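Local atomic coordinates of periplasmic sugar-binding domain protein (Pseudomonas fluorescens Pf-5, PDB entry 3H75), a protein that probably binds carbohydrate in the periplasm, as a two-domain member of the bacterial solute-binding protein 2 family. Residues A[17-22]-A[91-96]; A[157-162]-A[185-190]. All blocks are in the same frame, centred on the assembly; numbering follows the deposited sequence.

Interaction 1 (A[17-22]-A[91-96]); sequences TFWVSY and IVNSPL. With SO4 (sulfate ion), chain B.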
ATOM      1  N   THR A  17       1.817   7.425  -9.192  1.00  6.75           N
ATOM      2  CA  THR A  17       2.960   7.468  -8.291  1.00  7.12           C
ATOM      3  C   THR A  17       3.226   6.239  -7.429  1.00  6.23           C
ATOM      4  O   THR A  17       4.330   5.687  -7.463  1.00  6.21           O
ATOM      5  CB  THR A  17       2.893   8.709  -7.393  1.00  7.36           C
ATOM      6  OG1 THR A  17       2.740   9.873  -8.218  1.00 10.10           O
ATOM      7  CG2 THR A  17       4.173   8.846  -6.584  1.00 10.32           C
ATOM      8  N   PHE A  18       2.239   5.802  -6.656  1.00  6.24           N
ATOM      9  CA  PHE A  18       2.456   4.648  -5.799  1.00  6.23           C
ATOM     10  C   PHE A  18       2.823   3.391  -6.560  1.00  7.16           C
ATOM     11  O   PHE A  18       3.796   2.715  -6.226  1.00  6.46           O
ATOM     12  CB  PHE A  18       1.223   4.329  -4.952  1.00  7.28           C
ATOM     13  CG  PHE A  18       1.341   3.025  -4.209  1.00  7.05           C
ATOM     14  CD1 PHE A  18       2.149   2.926  -3.082  1.00  8.31           C
ATOM     15  CD2 PHE A  18       0.727   1.872  -4.700  1.00  6.52           C
ATOM     16  CE1 PHE A  18       2.354   1.696  -2.458  1.00  7.31           C
ATOM     17  CE2 PHE A  18       0.924   0.635  -4.086  1.00  6.51           C
ATOM     18  CZ  PHE A  18       1.741   0.543  -2.962  1.00  7.76           C
ATOM     19  N   TRP A  19       2.030   3.067  -7.576  1.00  7.50           N
ATOM     20  CA  TRP A  19       2.275   1.857  -8.330  1.00  7.43           C
ATOM     21  C   TRP A  19       3.552   1.894  -9.156  1.00  7.14           C
ATOM     22  O   TRP A  19       4.153   0.852  -9.409  1.00  7.36           O
ATOM     23  CB  TRP A  19       1.036   1.503  -9.159  1.00  6.48           C
ATOM     24  CG  TRP A  19       0.016   0.814  -8.290  1.00  6.65           C
ATOM     25  CD1 TRP A  19      -1.231   1.269  -7.944  1.00  7.08           C
ATOM     26  CD2 TRP A  19       0.190  -0.435  -7.611  1.00  6.61           C
ATOM     27  NE1 TRP A  19      -1.836   0.374  -7.087  1.00  7.88           N
ATOM     28  CE2 TRP A  19      -0.985  -0.677  -6.867  1.00  6.01           C
ATOM     29  CE3 TRP A  19       1.229  -1.373  -7.559  1.00  6.81           C
ATOM     30  CZ2 TRP A  19      -1.148  -1.824  -6.076  1.00  8.17           C
ATOM     31  CZ3 TRP A  19       1.067  -2.511  -6.774  1.00  7.79           C
ATOM     32  CH2 TRP A  19      -0.113  -2.724  -6.044  1.00  8.52           C
ATOM     33  N   VAL A  20       3.988   3.088  -9.549  1.00  8.07           N
ATOM     34  CA  VAL A  20       5.238   3.204 -10.286  1.00  9.47           C
ATOM     35  C   VAL A  20       6.380   2.969  -9.288  1.00  8.53           C
ATOM     36  O   VAL A  20       7.367   2.305  -9.604  1.00  8.71           O
ATOM     37  CB  VAL A  20       5.384   4.594 -10.937  1.00  9.61           C
ATOM     38  CG1 VAL A  20       6.806   4.778 -11.467  1.00 10.37           C
ATOM     39  CG2 VAL A  20       4.375   4.737 -12.076  1.00 11.13           C
ATOM     40  N   SER A  21       6.240   3.500  -8.074  1.00  8.27           N
ATOM     41  CA  SER A  21       7.268   3.304  -7.057  1.00  8.67           C
ATOM     42  C   SER A  21       7.379   1.827  -6.683  1.00  9.12           C
ATOM     43  O   SER A  21       8.471   1.318  -6.425  1.00  8.19           O
ATOM     44  CB  SER A  21       6.954   4.142  -5.816  1.00  8.59           C
ATOM     45  OG  SER A  21       7.121   5.519  -6.106  1.00  9.30           O
ATOM     46  N   TYR A  22       6.238   1.146  -6.664  1.00  7.93           N
ATOM     47  CA  TYR A  22       6.182  -0.276  -6.341  1.00  6.50           C
ATOM     48  C   TYR A  22       6.967  -1.011  -7.432  1.00  7.61           C
ATOM     49  O   TYR A  22       7.791  -1.879  -7.141  1.00  7.00           O
ATOM     50  CB  TYR A  22       4.719  -0.727  -6.336  1.00  7.33           C
ATOM     51  CG  TYR A  22       4.434  -2.078  -5.714  1.00  7.20           C
ATOM     52  CD1 TYR A  22       3.941  -2.180  -4.413  1.00  8.83           C
ATOM     53  CD2 TYR A  22       4.578  -3.252  -6.456  1.00  7.94           C
ATOM     54  CE1 TYR A  22       3.584  -3.414  -3.866  1.00  9.33           C
ATOM     55  CE2 TYR A  22       4.228  -4.492  -5.918  1.00  7.62           C
ATOM     56  CZ  TYR A  22       3.724  -4.565  -4.628  1.00 10.97           C
ATOM     57  OH  TYR A  22       3.311  -5.772  -4.120  1.00 10.66           O
ATOM     58  N   ILE A  91       0.213 -14.371  -4.772  1.00  9.50           N
ATOM     59  CA  ILE A  91      -0.806 -13.360  -4.488  1.00 11.13           C
ATOM     60  C   ILE A  91      -0.274 -12.364  -3.464  1.00 11.84           C
ATOM     61  O   ILE A  91       0.164 -12.753  -2.383  1.00 11.76           O
ATOM     62  CB  ILE A  91      -2.073 -14.027  -3.911  1.00 15.16           C
ATOM     63  CG1 ILE A  91      -2.539 -15.148  -4.841  1.00 18.13           C
ATOM     64  CG2 ILE A  91      -3.164 -12.988  -3.703  1.00 16.36           C
ATOM     65  CD1 ILE A  91      -2.870 -14.692  -6.239  1.00 20.13           C
ATOM     66  N   VAL A  92      -0.327 -11.075  -3.788  1.00 10.91           N
ATOM     67  CA  VAL A  92       0.206 -10.086  -2.867  1.00 13.21           C
ATOM     68  C   VAL A  92      -0.734  -8.997  -2.388  1.00 15.12           C
ATOM     69  O   VAL A  92      -1.835  -8.811  -2.919  1.00 14.25           O
ATOM     70  CB  VAL A  92       1.453  -9.393  -3.465  1.00 12.93           C
ATOM     71  CG1 VAL A  92       2.530 -10.424  -3.746  1.00 14.13           C
ATOM     72  CG2 VAL A  92       1.075  -8.644  -4.743  1.00 13.44           C
ATOM     73  N   ASN A  93      -0.259  -8.299  -1.355  1.00 15.97           N
ATOM     74  CA  ASN A  93      -0.927  -7.166  -0.712  1.00 18.62           C
ATOM     75  C   ASN A  93      -2.095  -7.457   0.234  1.00 19.16           C
ATOM     76  O   ASN A  93      -2.251  -6.773   1.242  1.00 21.73           O
ATOM     77  CB  ASN A  93      -1.330  -6.142  -1.774  1.00 16.90           C
ATOM     78  CG  ASN A  93      -0.123  -5.436  -2.381  1.00 20.31           C
ATOM     79  OD1 ASN A  93       1.025  -5.827  -2.148  1.00 18.14           O
ATOM     80  ND2 ASN A  93      -0.376  -4.397  -3.166  1.00 20.59           N
ATOM     81  N   SER A  94      -2.918  -8.452  -0.078  1.00 18.40           N
ATOM     82  CA  SER A  94      -4.029  -8.802   0.801  1.00 21.09           C
ATOM     83  C   SER A  94      -4.167 -10.318   0.864  1.00 21.69           C
ATOM     84  O   SER A  94      -3.835 -11.015  -0.089  1.00 21.80           O
ATOM     85  CB  SER A  94      -5.347  -8.158   0.330  1.00 21.40           C
ATOM     86  OG  SER A  94      -5.876  -8.811  -0.795  1.00 23.95           O
ATOM     87  N   PRO A  95      -4.677 -10.837   1.994  1.00 23.32           N
ATOM     88  CA  PRO A  95      -4.895 -12.257   2.293  1.00 24.37           C
ATOM     89  C   PRO A  95      -5.791 -13.044   1.345  1.00 24.94           C
ATOM     90  O   PRO A  95      -6.735 -12.510   0.766  1.00 24.27           O
ATOM     91  CB  PRO A  95      -5.481 -12.226   3.704  1.00 24.98           C
ATOM     92  CG  PRO A  95      -4.955 -10.954   4.278  1.00 25.72           C
ATOM     93  CD  PRO A  95      -5.099 -10.002   3.131  1.00 24.13           C
ATOM     94  N   LEU A  96      -5.475 -14.326   1.197  1.00 25.17           N
ATOM     95  CA  LEU A  96      -6.270 -15.226   0.367  1.00 25.29           C
ATOM     96  C   LEU A  96      -7.491 -15.538   1.218  1.00 25.06           C
ATOM     97  O   LEU A  96      -7.369 -15.700   2.429  1.00 23.80           O
ATOM     98  CB  LEU A  96      -5.494 -16.519   0.080  1.00 25.69           C
ATOM     99  CG  LEU A  96      -4.383 -16.472  -0.975  1.00 26.32           C
ATOM    100  CD1 LEU A  96      -3.511 -17.718  -0.875  1.00 28.15           C
ATOM    101  CD2 LEU A  96      -5.010 -16.360  -2.352  1.00 26.58           C
TER
HETATM  102  S   SO4 B 400      -5.204  -0.865  -5.093  1.00 13.24           S
HETATM  103  O1  SO4 B 400      -5.360  -1.023  -3.632  1.00 12.62           O
HETATM  104  O2  SO4 B 400      -4.261   0.232  -5.357  1.00 10.26           O
HETATM  105  O3  SO4 B 400      -4.674  -2.124  -5.635  1.00 11.85           O
HETATM  106  O4  SO4 B 400      -6.520  -0.556  -5.694  1.00 11.55           O

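Interaction 2 (A[157-162]-A[185-190]); sequences TPAAQL and GEWNRE. With SO4 (sulfate ion), chain B.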
ATOM      1  N   THR A 157     -11.979  -2.852  -3.003  1.00 18.97           N
ATOM      2  CA  THR A 157     -10.623  -3.361  -2.805  1.00 16.58           C
ATOM      3  C   THR A 157     -10.273  -3.664  -1.351  1.00 15.58           C
ATOM      4  O   THR A 157     -10.724  -2.979  -0.432  1.00 13.80           O
ATOM      5  CB  THR A 157      -9.568  -2.375  -3.352  1.00 18.43           C
ATOM      6  OG1 THR A 157      -9.512  -1.212  -2.512  1.00 17.25           O
ATOM      7  CG2 THR A 157      -9.924  -1.951  -4.767  1.00 18.57           C
ATOM      8  N   PRO A 158      -9.464  -4.708  -1.128  1.00 13.91           N
ATOM      9  CA  PRO A 158      -9.061  -5.078   0.230  1.00 14.28           C
ATOM     10  C   PRO A 158      -8.251  -3.983   0.934  1.00 13.04           C
ATOM     11  O   PRO A 158      -8.360  -3.816   2.145  1.00 12.10           O
ATOM     12  CB  PRO A 158      -8.272  -6.377   0.024  1.00 16.64           C
ATOM     13  CG  PRO A 158      -7.857  -6.325  -1.430  1.00 18.66           C
ATOM     14  CD  PRO A 158      -9.059  -5.742  -2.095  1.00 14.63           C
ATOM     15  N   ALA A 159      -7.449  -3.232   0.184  1.00 11.28           N
ATOM     16  CA  ALA A 159      -6.661  -2.164   0.795  1.00  9.76           C
ATOM     17  C   ALA A 159      -7.604  -1.159   1.446  1.00 11.34           C
ATOM     18  O   ALA A 159      -7.370  -0.698   2.567  1.00 10.02           O
ATOM     19  CB  ALA A 159      -5.803  -1.467  -0.253  1.00 10.99           C
ATOM     20  N   ALA A 160      -8.675  -0.819   0.738  1.00 10.01           N
ATOM     21  CA  ALA A 160      -9.649   0.125   1.261  1.00  9.93           C
ATOM     22  C   ALA A 160     -10.406  -0.505   2.427  1.00 10.30           C
ATOM     23  O   ALA A 160     -10.562   0.114   3.482  1.00 10.60           O
ATOM     24  CB  ALA A 160     -10.629   0.537   0.166  1.00 11.47           C
ATOM     25  N   GLN A 161     -10.877  -1.735   2.238  1.00  9.82           N
ATOM     26  CA  GLN A 161     -11.629  -2.427   3.284  1.00  9.43           C
ATOM     27  C   GLN A 161     -10.831  -2.584   4.575  1.00  8.88           C
ATOM     28  O   GLN A 161     -11.344  -2.315   5.667  1.00  8.77           O
ATOM     29  CB  GLN A 161     -12.068  -3.809   2.796  1.00 10.31           C
ATOM     30  CG  GLN A 161     -12.900  -3.786   1.532  1.00 15.94           C
ATOM     31  CD  GLN A 161     -13.262  -5.181   1.069  1.00 18.06           C
ATOM     32  OE1 GLN A 161     -12.418  -6.074   1.054  1.00 18.22           O
ATOM     33  NE2 GLN A 161     -14.516  -5.373   0.676  1.00 24.13           N
ATOM     34  N   LEU A 162      -9.584  -3.030   4.454  1.00  8.32           N
ATOM     35  CA  LEU A 162      -8.733  -3.235   5.618  1.00  8.40           C
ATOM     36  C   LEU A 162      -8.390  -1.932   6.329  1.00  7.99           C
ATOM     37  O   LEU A 162      -8.407  -1.869   7.558  1.00  6.53           O
ATOM     38  CB  LEU A 162      -7.450  -3.963   5.216  1.00  9.93           C
ATOM     39  CG  LEU A 162      -7.641  -5.432   4.827  1.00 11.60           C
ATOM     40  CD1 LEU A 162      -6.333  -5.995   4.273  1.00 13.15           C
ATOM     41  CD2 LEU A 162      -8.104  -6.222   6.044  1.00 14.95           C
ATOM     42  N   GLY A 185     -13.203   8.051  -2.428  1.00 11.87           N
ATOM     43  CA  GLY A 185     -12.500   8.891  -3.380  1.00 12.11           C
ATOM     44  C   GLY A 185     -11.792   8.109  -4.471  1.00 12.00           C
ATOM     45  O   GLY A 185     -11.159   8.704  -5.339  1.00 12.14           O
ATOM     46  N   GLU A 186     -11.877   6.783  -4.404  1.00 12.67           N
ATOM     47  CA  GLU A 186     -11.279   5.897  -5.406  1.00 14.77           C
ATOM     48  C   GLU A 186      -9.785   6.111  -5.639  1.00 14.05           C
ATOM     49  O   GLU A 186      -9.303   5.927  -6.760  1.00 13.76           O
ATOM     50  CB  GLU A 186     -12.019   6.058  -6.741  1.00 17.64           C
ATOM     51  CG  GLU A 186     -13.518   6.277  -6.593  1.00 21.77           C
ATOM     52  CD  GLU A 186     -14.246   6.331  -7.923  1.00 25.34           C
ATOM     53  OE1 GLU A 186     -13.746   6.989  -8.861  1.00 28.11           O
ATOM     54  OE2 GLU A 186     -15.331   5.724  -8.026  1.00 28.34           O
ATOM     55  N   TRP A 187      -9.063   6.490  -4.584  1.00 12.90           N
ATOM     56  CA  TRP A 187      -7.619   6.745  -4.638  1.00 12.45           C
ATOM     57  C   TRP A 187      -7.287   7.977  -5.477  1.00 13.81           C
ATOM     58  O   TRP A 187      -6.112   8.299  -5.658  1.00 14.03           O
ATOM     59  CB  TRP A 187      -6.857   5.559  -5.261  1.00 12.64           C
ATOM     60  CG  TRP A 187      -7.127   4.200  -4.679  1.00 11.40           C
ATOM     61  CD1 TRP A 187      -7.450   3.068  -5.373  1.00 11.26           C
ATOM     62  CD2 TRP A 187      -7.042   3.816  -3.302  1.00  9.21           C
ATOM     63  NE1 TRP A 187      -7.570   1.999  -4.514  1.00 10.17           N
ATOM     64  CE2 TRP A 187      -7.325   2.432  -3.236  1.00 10.55           C
ATOM     65  CE3 TRP A 187      -6.753   4.504  -2.117  1.00 11.01           C
ATOM     66  CZ2 TRP A 187      -7.327   1.724  -2.031  1.00 10.67           C
ATOM     67  CZ3 TRP A 187      -6.753   3.799  -0.919  1.00 11.42           C
ATOM     68  CH2 TRP A 187      -7.038   2.423  -0.885  1.00  9.40           C
ATOM     69  N   ASN A 188      -8.317   8.662  -5.968  1.00 13.34           N
ATOM     70  CA  ASN A 188      -8.156   9.811  -6.864  1.00 15.54           C
ATOM     71  C   ASN A 188      -8.127  11.191  -6.204  1.00 14.43           C
ATOM     72  O   ASN A 188      -9.044  11.567  -5.474  1.00 14.15           O
ATOM     73  CB  ASN A 188      -9.268   9.745  -7.917  1.00 15.64           C
ATOM     74  CG  ASN A 188      -9.086  10.745  -9.035  1.00 18.20           C
ATOM     75  OD1 ASN A 188      -9.272  11.945  -8.848  1.00 19.40           O
ATOM     76  ND2 ASN A 188      -8.719  10.250 -10.213  1.00 21.36           N
ATOM     77  N   ARG A 189      -7.070  11.946  -6.497  1.00 13.56           N
ATOM     78  CA  ARG A 189      -6.869  13.277  -5.939  1.00 13.83           C
ATOM     79  C   ARG A 189      -7.931  14.309  -6.314  1.00 15.33           C
ATOM     80  O   ARG A 189      -8.485  14.972  -5.440  1.00 13.64           O
ATOM     81  CB  ARG A 189      -5.484  13.801  -6.334  1.00 14.95           C
ATOM     82  CG  ARG A 189      -5.145  15.163  -5.762  1.00 15.01           C
ATOM     83  CD  ARG A 189      -3.684  15.485  -6.001  1.00 16.95           C
ATOM     84  NE  ARG A 189      -3.306  16.793  -5.477  1.00 18.47           N
ATOM     85  CZ  ARG A 189      -2.052  17.218  -5.383  1.00 19.99           C
ATOM     86  NH1 ARG A 189      -1.054  16.437  -5.778  1.00 20.24           N
ATOM     87  NH2 ARG A 189      -1.793  18.421  -4.889  1.00 20.75           N
ATOM     88  N   GLU A 190      -8.220  14.465  -7.602  1.00 16.51           N
ATOM     89  CA  GLU A 190      -9.224  15.449  -7.989  1.00 19.11           C
ATOM     90  C   GLU A 190     -10.621  15.085  -7.495  1.00 18.68           C
ATOM     91  O   GLU A 190     -11.413  15.969  -7.171  1.00 18.53           O
ATOM     92  CB  GLU A 190      -9.233  15.660  -9.509  1.00 23.52           C
ATOM     93  CG  GLU A 190      -9.348  14.409 -10.345  1.00 29.10           C
ATOM     94  CD  GLU A 190      -9.307  14.711 -11.833  1.00 34.05           C
ATOM     95  OE1 GLU A 190      -8.347  15.381 -12.277  1.00 36.38           O
ATOM     96  OE2 GLU A 190     -10.228  14.275 -12.557  1.00 36.38           O
TER
HETATM   97  S   SO4 B 400      -5.204  -0.865  -5.093  1.00 13.24           S
HETATM   98  O1  SO4 B 400      -5.360  -1.023  -3.632  1.00 12.62           O
HETATM   99  O2  SO4 B 400      -4.261   0.232  -5.357  1.00 10.26           O
HETATM  100  O3  SO4 B 400      -4.674  -2.124  -5.635  1.00 11.85           O
HETATM  101  O4  SO4 B 400      -6.520  -0.556  -5.694  1.00 11.55           O

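Interaction 1 (A[17-22]-A[91-96])
Tyr22 and Asn93 form the nearest backbone pair, yet their CA atoms are 11.4 Å apart, and side chains span the gap. The short axes of helix 17-22 and strand 91-93 approach no closer than 13.8 Å and run at 125° to each other, so long aromatic residues suit the helix side. Tyr22 has CG opposite its backbone N (chi1 -166°), which carries the ring out to the strand end, and its OH donates a hydrogen bond to Asn93 OD1, 3.0 Å away. The hydroxyl lies tilted from the carbonyl plane, and ring and amide planes stand steeply to each other. Val92 CG2 touches the same OH at 3.7 Å. Asparagine suits this place because its amide, accepting from Tyr22 on one branch, offers its NH2 to Trp19 on the other: ND2 comes to the indole edge, near its plane, 3.3 Å from CH2. Trp19 also turns its CZ3 over the centre of the Tyr22 ring, while Phe18 CE2 sits over an indole face. At the indole's pyrrole edge, NE1 donates to sulfate O2 at 3.0 Å, with the oxygen in the ring plane. Replacing Trp19 by alanine is likely to cost the sulfate this donor and uncover one face of the Tyr22 ring. Helix 17-33 and strand 88-93 belong to one lobe; Val69 of strand 65-69 touches Trp19 and Val92, and Leu265 of helix 265-277 covers Tyr22, Val92 and Asn93.

Interaction 2 (A[157-162]-A[185-190])
Trp187, carried by the type I' beta turn 185-188, reaches from one wall of the sulfate site to the first turn of helix 158-173. A chi1 of -52° sets CG opposite the carbonyl carbon and carries the indole across to the helix start. The six-membered ring does most of the touching: CZ2 lies 4.0 Å from Ala159 CB and 4.1 Å from Ala160 CB, and Ala160 N approaches the ring edge near its plane. Alanine suits both positions, because its single methyl lets the broad indole come close to the helix. Thr157 is the N-cap of this helix. Its OG1 accepts a weak capping bond from Ala160 N at 3.4 Å, is also hydrogen-bonded to Leu154 O, and lies 3.7 Å from Trp187 CZ2. The C-terminal ends of the parallel neighbours 146-152 and 177-184 lead into the helix start and the turn, an arrangement consistent with a ligand cleft of the type I periplasmic-binding-protein fold. Trp187 NE1 makes a weak, bent hydrogen bond to sulfate O4 (3.0 Å, N-H...acceptor angle 130°). Ala159 CB adds a contact of 3.4 Å to sulfate O1, and Thr157 CG2 lies near O4. Met216 of helix 214-226, Ala212 and Arg44 also touch the indole.

The two contacts follow each other along the chain, interaction 1 closing before interaction 2 opens, and their centres lie 13 Å apart. Each sits at a different sheet: interaction 1 joins helix 17-33 to the end of strand 88-93 in the parallel sheet, interaction 2 joins the start of helix 158-173, after strand 146-152 of the mixed one, to the turn after strand 177-184. They meet where Ser94 OG packs on Pro158 CG, 3.2 Å away, and share a sulfate, which takes donors from both lobes, Trp19 and Arg44 from one and Trp187, weakly, from the other. This ion probably came from the crystallisation liquor, but its place between two tryptophans, with glycerol nearby, is consistent with the interdomain cleft in which relatives bind sugars.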